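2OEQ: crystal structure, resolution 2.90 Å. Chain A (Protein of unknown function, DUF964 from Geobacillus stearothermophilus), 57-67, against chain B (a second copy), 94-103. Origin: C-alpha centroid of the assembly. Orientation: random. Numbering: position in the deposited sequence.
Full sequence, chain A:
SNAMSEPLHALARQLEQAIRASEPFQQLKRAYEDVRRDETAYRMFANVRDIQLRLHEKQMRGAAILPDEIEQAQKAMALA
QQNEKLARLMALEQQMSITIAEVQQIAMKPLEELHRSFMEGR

Chain A 57-67: EKQMRGAAILP
Chain B (94-103) QQMSITIAEV

Residues 94–103 of chain B form one uninterrupted helical segment, with Ile98(B) N hydrogen-bonded to Gln94(B) O at 2.9 Å and Glu102(B) N to Ile98(B) O at 3.0 Å. Against it lies the end of a chain A helix, followed by an extended segment. The two stretches run in opposite senses: CA atoms pair as Pro67(A)–Gln95(B) at 5.9 Å, Ala64(A)–Thr99(B) at 7.2 Å and Gly62(A)–Glu102(B) at 5.3 Å.

Gln95(B), CB toward chain A, has chi1 of 103°, between wells, and chi2 p. Its side chain lies against Ile65(A) and Pro67(A); an amide, which can donate as well as accept, suits a place beside the carbonyl of Ile65(A), although its orientation in the model is uncertain.

One turn on, Ile98(B) also points toward chain A, with chi1 m and chi2 off-rotamer at 98°. Its CG2 lies 4.1 Å from CD1 of Ile65(A), whose chi angles are m and t and whose backbone is extended (phi/psi −139/91). The same CG2 is 3.5 Å from CD of Gln59(A), a t,t side chain that lays its amide end against the methyl of Ile98(B). Thr99(B), chi1 m, turns sideways; its OG1 makes a weak hydrogen bond to Gln95(B) O at 3.2 Å. Ala101(B), its CB toward chain A, touches Gln59(A) just at the margin: CB to OE1 of Gln59(A) is 4.4 Å.

Glu102(B), chi1 m and chi2 t, loses the most surface and reaches the turn after the chain A helix. There Gly62(A) takes phi/psi of 62/12, a positive phi that favours glycine. Its N hydrogen-bonds to Gln59(A) O at 2.8 Å, while Ala63(A) N hydrogen-bonds to Lys58(A) O at 2.8 Å. Glu102(B) OE2 comes within 3.6 Å of Gln59(A) CA, and Glu102(B) OE1 lies 4.2 Å from Ala64(A) CA, so the carboxylate follows the chain through its turn.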

ATOM      1  N   GLU A  57      -1.360 -17.013  -1.689  1.00 39.93           N
ATOM      2  CA  GLU A  57      -2.110 -17.577  -0.583  1.00 39.93           C
ATOM      3  C   GLU A  57      -1.283 -17.864   0.644  1.00 39.93           C
ATOM      4  O   GLU A  57      -1.652 -17.452   1.752  1.00 39.93           O
ATOM      5  CB  GLU A  57      -2.791 -18.858  -1.023  1.00100.65           C
ATOM      6  CG  GLU A  57      -3.703 -19.437   0.017  1.00100.65           C
ATOM      7  CD  GLU A  57      -4.361 -20.677  -0.485  1.00100.65           C
ATOM      8  OE1 GLU A  57      -3.624 -21.645  -0.757  1.00100.65           O
ATOM      9  OE2 GLU A  57      -5.605 -20.678  -0.620  1.00100.65           O
ATOM     10  N   LYS A  58      -0.186 -18.601   0.454  1.00 49.76           N
ATOM     11  CA  LYS A  58       0.696 -18.944   1.565  1.00 49.76           C
ATOM     12  C   LYS A  58       1.079 -17.651   2.247  1.00 49.76           C
ATOM     13  O   LYS A  58       1.132 -17.560   3.471  1.00 49.76           O
ATOM     14  CB  LYS A  58       1.945 -19.670   1.062  1.00 60.14           C
ATOM     15  CG  LYS A  58       1.634 -20.972   0.346  1.00 60.14           C
ATOM     16  CD  LYS A  58       2.878 -21.778   0.039  1.00 60.14           C
ATOM     17  CE  LYS A  58       3.437 -22.406   1.293  1.00 60.14           C
ATOM     18  NZ  LYS A  58       4.497 -23.408   0.977  1.00 60.14           N
ATOM     19  N   GLN A  59       1.311 -16.633   1.434  1.00 36.69           N
ATOM     20  CA  GLN A  59       1.680 -15.341   1.960  1.00 36.69           C
ATOM     21  C   GLN A  59       0.550 -14.660   2.739  1.00 36.69           C
ATOM     22  O   GLN A  59       0.793 -14.047   3.760  1.00 36.69           O
ATOM     23  CB  GLN A  59       2.161 -14.448   0.827  1.00 47.49           C
ATOM     24  CG  GLN A  59       2.890 -13.242   1.322  1.00 47.49           C
ATOM     25  CD  GLN A  59       3.737 -12.591   0.242  1.00 47.49           C
ATOM     26  OE1 GLN A  59       4.390 -11.565   0.486  1.00 47.49           O
ATOM     27  NE2 GLN A  59       3.737 -13.182  -0.964  1.00 47.49           N
HETATM   28  N   MSE A  60      -0.689 -14.765   2.276  1.00 50.57           N
HETATM   29  CA  MSE A  60      -1.775 -14.112   2.990  1.00 50.57           C
HETATM   30  C   MSE A  60      -1.937 -14.731   4.346  1.00 50.57           C
HETATM   31  O   MSE A  60      -2.466 -14.112   5.253  1.00 50.57           O
HETATM   32  CB  MSE A  60      -3.079 -14.183   2.202  1.00 89.88           C
HETATM   33  CG  MSE A  60      -3.125 -13.184   1.057  1.00 89.88           C
HETATM   34 SE   MSE A  60      -2.734 -11.350   1.597  0.55 89.88          SE
HETATM   35  CE  MSE A  60      -0.821 -11.312   1.297  1.00 89.88           C
ATOM     36  N   ARG A  61      -1.489 -15.963   4.505  1.00 32.00           N
ATOM     37  CA  ARG A  61      -1.583 -16.568   5.821  1.00 32.00           C
ATOM     38  C   ARG A  61      -0.196 -16.616   6.499  1.00 32.00           C
ATOM     39  O   ARG A  61       0.019 -17.332   7.480  1.00 32.00           O
ATOM     40  CB  ARG A  61      -2.261 -17.953   5.754  1.00 34.48           C
ATOM     41  CG  ARG A  61      -1.604 -19.074   4.949  1.00 34.48           C
ATOM     42  CD  ARG A  61      -2.258 -20.415   5.401  1.00 34.48           C
ATOM     43  NE  ARG A  61      -1.472 -21.612   5.099  1.00 34.48           N
ATOM     44  CZ  ARG A  61      -1.168 -22.011   3.867  1.00 34.48           C
ATOM     45  NH1 ARG A  61      -0.445 -23.107   3.686  1.00 34.48           N
ATOM     46  NH2 ARG A  61      -1.588 -21.308   2.817  1.00 34.48           N
ATOM     47  N   GLY A  62       0.730 -15.828   5.943  1.00 49.55           N
ATOM     48  CA  GLY A  62       2.086 -15.702   6.462  1.00 49.55           C
ATOM     49  C   GLY A  62       2.967 -16.934   6.495  1.00 49.55           C
ATOM     50  O   GLY A  62       4.045 -16.942   7.098  1.00 49.55           O
ATOM     51  N   ALA A  63       2.519 -17.984   5.831  1.00 40.09           N
ATOM     52  CA  ALA A  63       3.262 -19.230   5.807  1.00 40.09           C
ATOM     53  C   ALA A  63       4.657 -19.054   5.248  1.00 40.09           C
ATOM     54  O   ALA A  63       4.937 -18.127   4.510  1.00 40.09           O
ATOM     55  CB  ALA A  63       2.500 -20.276   4.976  1.00 12.88           C
ATOM     56  N   ALA A  64       5.525 -19.983   5.606  1.00 47.13           N
ATOM     57  CA  ALA A  64       6.882 -19.994   5.120  1.00 47.13           C
ATOM     58  C   ALA A  64       6.906 -20.410   3.640  1.00 47.13           C
ATOM     59  O   ALA A  64       6.076 -21.195   3.184  1.00 47.13           O
ATOM     60  CB  ALA A  64       7.667 -20.960   5.926  1.00 16.36           C
ATOM     61  N   ILE A  65       7.872 -19.888   2.899  1.00 27.09           N
ATOM     62  CA  ILE A  65       8.001 -20.188   1.487  1.00 27.09           C
ATOM     63  C   ILE A  65       9.474 -20.379   1.211  1.00 27.09           C
ATOM     64  O   ILE A  65      10.160 -19.416   0.941  1.00 27.09           O
ATOM     65  CB  ILE A  65       7.447 -18.994   0.680  1.00 26.91           C
ATOM     66  CG1 ILE A  65       5.928 -18.912   0.944  1.00 26.91           C
ATOM     67  CG2 ILE A  65       7.832 -19.097  -0.813  1.00 26.91           C
ATOM     68  CD1 ILE A  65       5.218 -17.833   0.241  1.00 26.91           C
ATOM     69  N   LEU A  66       9.986 -21.604   1.302  1.00 53.28           N
ATOM     70  CA  LEU A  66      11.413 -21.787   1.073  1.00 53.28           C
ATOM     71  C   LEU A  66      11.748 -21.509  -0.376  1.00 53.28           C
ATOM     72  O   LEU A  66      10.885 -21.593  -1.230  1.00 53.28           O
ATOM     73  CB  LEU A  66      11.881 -23.178   1.492  1.00 69.41           C
ATOM     74  CG  LEU A  66      11.248 -24.420   0.896  1.00 69.41           C
ATOM     75  CD1 LEU A  66      12.269 -25.559   0.933  1.00 69.41           C
ATOM     76  CD2 LEU A  66       9.987 -24.772   1.664  1.00 69.41           C
ATOM     77  N   PRO A  67      13.007 -21.140  -0.664  1.00 42.15           N
ATOM     78  CA  PRO A  67      13.531 -20.813  -1.999  1.00 42.15           C
ATOM     79  C   PRO A  67      13.177 -21.777  -3.107  1.00 42.15           C
ATOM     80  O   PRO A  67      13.127 -21.388  -4.263  1.00 42.15           O
ATOM     81  CB  PRO A  67      15.027 -20.714  -1.762  1.00 19.71           C
ATOM     82  CG  PRO A  67      15.070 -20.147  -0.386  1.00 19.71           C
ATOM     83  CD  PRO A  67      14.076 -21.015   0.341  1.00 19.71           C
TER
ATOM     84  N   GLN B  94      13.904 -12.567  -3.851  1.00 25.64           N
ATOM     85  CA  GLN B  94      12.465 -12.547  -3.786  1.00 25.64           C
ATOM     86  C   GLN B  94      12.041 -13.285  -2.554  1.00 25.64           C
ATOM     87  O   GLN B  94      11.217 -12.822  -1.789  1.00 25.64           O
ATOM     88  CB  GLN B  94      11.856 -13.212  -5.008  1.00 51.13           C
ATOM     89  CG  GLN B  94      10.627 -12.496  -5.529  1.00 51.13           C
ATOM     90  CD  GLN B  94       9.607 -13.448  -6.087  1.00 51.13           C
ATOM     91  OE1 GLN B  94       9.876 -14.192  -7.029  1.00 51.13           O
ATOM     92  NE2 GLN B  94       8.422 -13.444  -5.499  1.00 51.13           N
ATOM     93  N   GLN B  95      12.620 -14.435  -2.312  1.00 19.27           N
ATOM     94  CA  GLN B  95      12.159 -15.147  -1.161  1.00 19.27           C
ATOM     95  C   GLN B  95      12.365 -14.289   0.093  1.00 19.27           C
ATOM     96  O   GLN B  95      11.493 -14.229   0.951  1.00 19.27           O
ATOM     97  CB  GLN B  95      12.848 -16.516  -1.098  1.00 39.03           C
ATOM     98  CG  GLN B  95      13.960 -16.650  -0.102  1.00 39.03           C
ATOM     99  CD  GLN B  95      13.431 -16.919   1.263  1.00 39.03           C
ATOM    100  OE1 GLN B  95      12.715 -17.902   1.468  1.00 39.03           O
ATOM    101  NE2 GLN B  95      13.764 -16.053   2.213  1.00 39.03           N
HETATM  102  N   MSE B  96      13.501 -13.598   0.182  1.00 28.63           N
HETATM  103  CA  MSE B  96      13.795 -12.756   1.336  1.00 28.63           C
HETATM  104  C   MSE B  96      12.787 -11.609   1.387  1.00 28.63           C
HETATM  105  O   MSE B  96      12.262 -11.268   2.442  1.00 28.63           O
HETATM  106  CB  MSE B  96      15.234 -12.227   1.244  1.00 38.07           C
HETATM  107  CG  MSE B  96      15.680 -11.365   2.423  1.00 38.07           C
HETATM  108 SE   MSE B  96      15.543 -12.344   4.046  0.75 38.07          SE
HETATM  109  CE  MSE B  96      16.799 -13.755   3.692  1.00 38.07           C
ATOM    110  N   SER B  97      12.525 -11.014   0.237  1.00 27.50           N
ATOM    111  CA  SER B  97      11.552  -9.954   0.146  1.00 27.50           C
ATOM    112  C   SER B  97      10.178 -10.421   0.714  1.00 27.50           C
ATOM    113  O   SER B  97       9.664  -9.831   1.668  1.00 27.50           O
ATOM    114  CB  SER B  97      11.439  -9.530  -1.312  1.00 39.51           C
ATOM    115  OG  SER B  97      10.305  -8.724  -1.494  1.00 39.51           O
ATOM    116  N   ILE B  98       9.585 -11.467   0.144  1.00 19.19           N
ATOM    117  CA  ILE B  98       8.327 -11.973   0.669  1.00 19.19           C
ATOM    118  C   ILE B  98       8.428 -12.225   2.181  1.00 19.19           C
ATOM    119  O   ILE B  98       7.667 -11.713   2.971  1.00 19.19           O
ATOM    120  CB  ILE B  98       7.901 -13.345   0.000  1.00 21.87           C
ATOM    121  CG1 ILE B  98       7.375 -13.114  -1.404  1.00 21.87           C
ATOM    122  CG2 ILE B  98       6.842 -14.096   0.875  1.00 21.87           C
ATOM    123  CD1 ILE B  98       8.403 -13.365  -2.432  1.00 21.87           C
ATOM    124  N   THR B  99       9.360 -13.059   2.577  1.00 29.93           N
ATOM    125  CA  THR B  99       9.527 -13.390   3.975  1.00 29.93           C
ATOM    126  C   THR B  99       9.624 -12.211   4.960  1.00 29.93           C
ATOM    127  O   THR B  99       9.153 -12.299   6.088  1.00 29.93           O
ATOM    128  CB  THR B  99      10.755 -14.290   4.116  1.00 24.17           C
ATOM    129  OG1 THR B  99      10.410 -15.605   3.684  1.00 24.17           O
ATOM    130  CG2 THR B  99      11.213 -14.349   5.517  1.00 24.17           C
ATOM    131  N   ILE B 100      10.249 -11.116   4.550  1.00 22.07           N
ATOM    132  CA  ILE B 100      10.391  -9.980   5.442  1.00 22.07           C
ATOM    133  C   ILE B 100       9.040  -9.372   5.640  1.00 22.07           C
ATOM    134  O   ILE B 100       8.664  -9.001   6.744  1.00 22.07           O
ATOM    135  CB  ILE B 100      11.342  -8.930   4.861  1.00 23.14           C
ATOM    136  CG1 ILE B 100      12.800  -9.442   4.930  1.00 23.14           C
ATOM    137  CG2 ILE B 100      11.145  -7.614   5.570  1.00 23.14           C
ATOM    138  CD1 ILE B 100      13.336  -9.654   6.295  1.00 23.14           C
ATOM    139  N   ALA B 101       8.309  -9.287   4.543  1.00 30.80           N
ATOM    140  CA  ALA B 101       6.961  -8.747   4.546  1.00 30.80           C
ATOM    141  C   ALA B 101       6.106  -9.590   5.463  1.00 30.80           C
ATOM    142  O   ALA B 101       5.241  -9.079   6.138  1.00 30.80           O
ATOM    143  CB  ALA B 101       6.409  -8.770   3.163  1.00 19.67           C
ATOM    144  N   GLU B 102       6.342 -10.890   5.488  1.00 23.30           N
ATOM    145  CA  GLU B 102       5.582 -11.730   6.373  1.00 23.30           C
ATOM    146  C   GLU B 102       5.949 -11.414   7.802  1.00 23.30           C
ATOM    147  O   GLU B 102       5.127 -11.550   8.691  1.00 23.30           O
ATOM    148  CB  GLU B 102       5.882 -13.190   6.130  1.00 37.02           C
ATOM    149  CG  GLU B 102       5.690 -13.617   4.718  1.00 37.02           C
ATOM    150  CD  GLU B 102       5.468 -15.097   4.616  1.00 37.02           C
ATOM    151  OE1 GLU B 102       6.433 -15.859   4.786  1.00 37.02           O
ATOM    152  OE2 GLU B 102       4.326 -15.512   4.377  1.00 37.02           O
ATOM    153  N   VAL B 103       7.191 -10.999   8.030  1.00 26.67           N
ATOM    154  CA  VAL B 103       7.645 -10.714   9.385  1.00 26.67           C
ATOM    155  C   VAL B 103       6.970  -9.453   9.819  1.00 26.67           C
ATOM    156  O   VAL B 103       6.485  -9.344  10.937  1.00 26.67           O
ATOM    157  CB  VAL B 103       9.182 -10.581   9.444  1.00 23.61           C
ATOM    158  CG1 VAL B 103       9.641 -10.308  10.840  1.00 23.61           C
ATOM    159  CG2 VAL B 103       9.805 -11.869   8.976  1.00 23.61           C
TER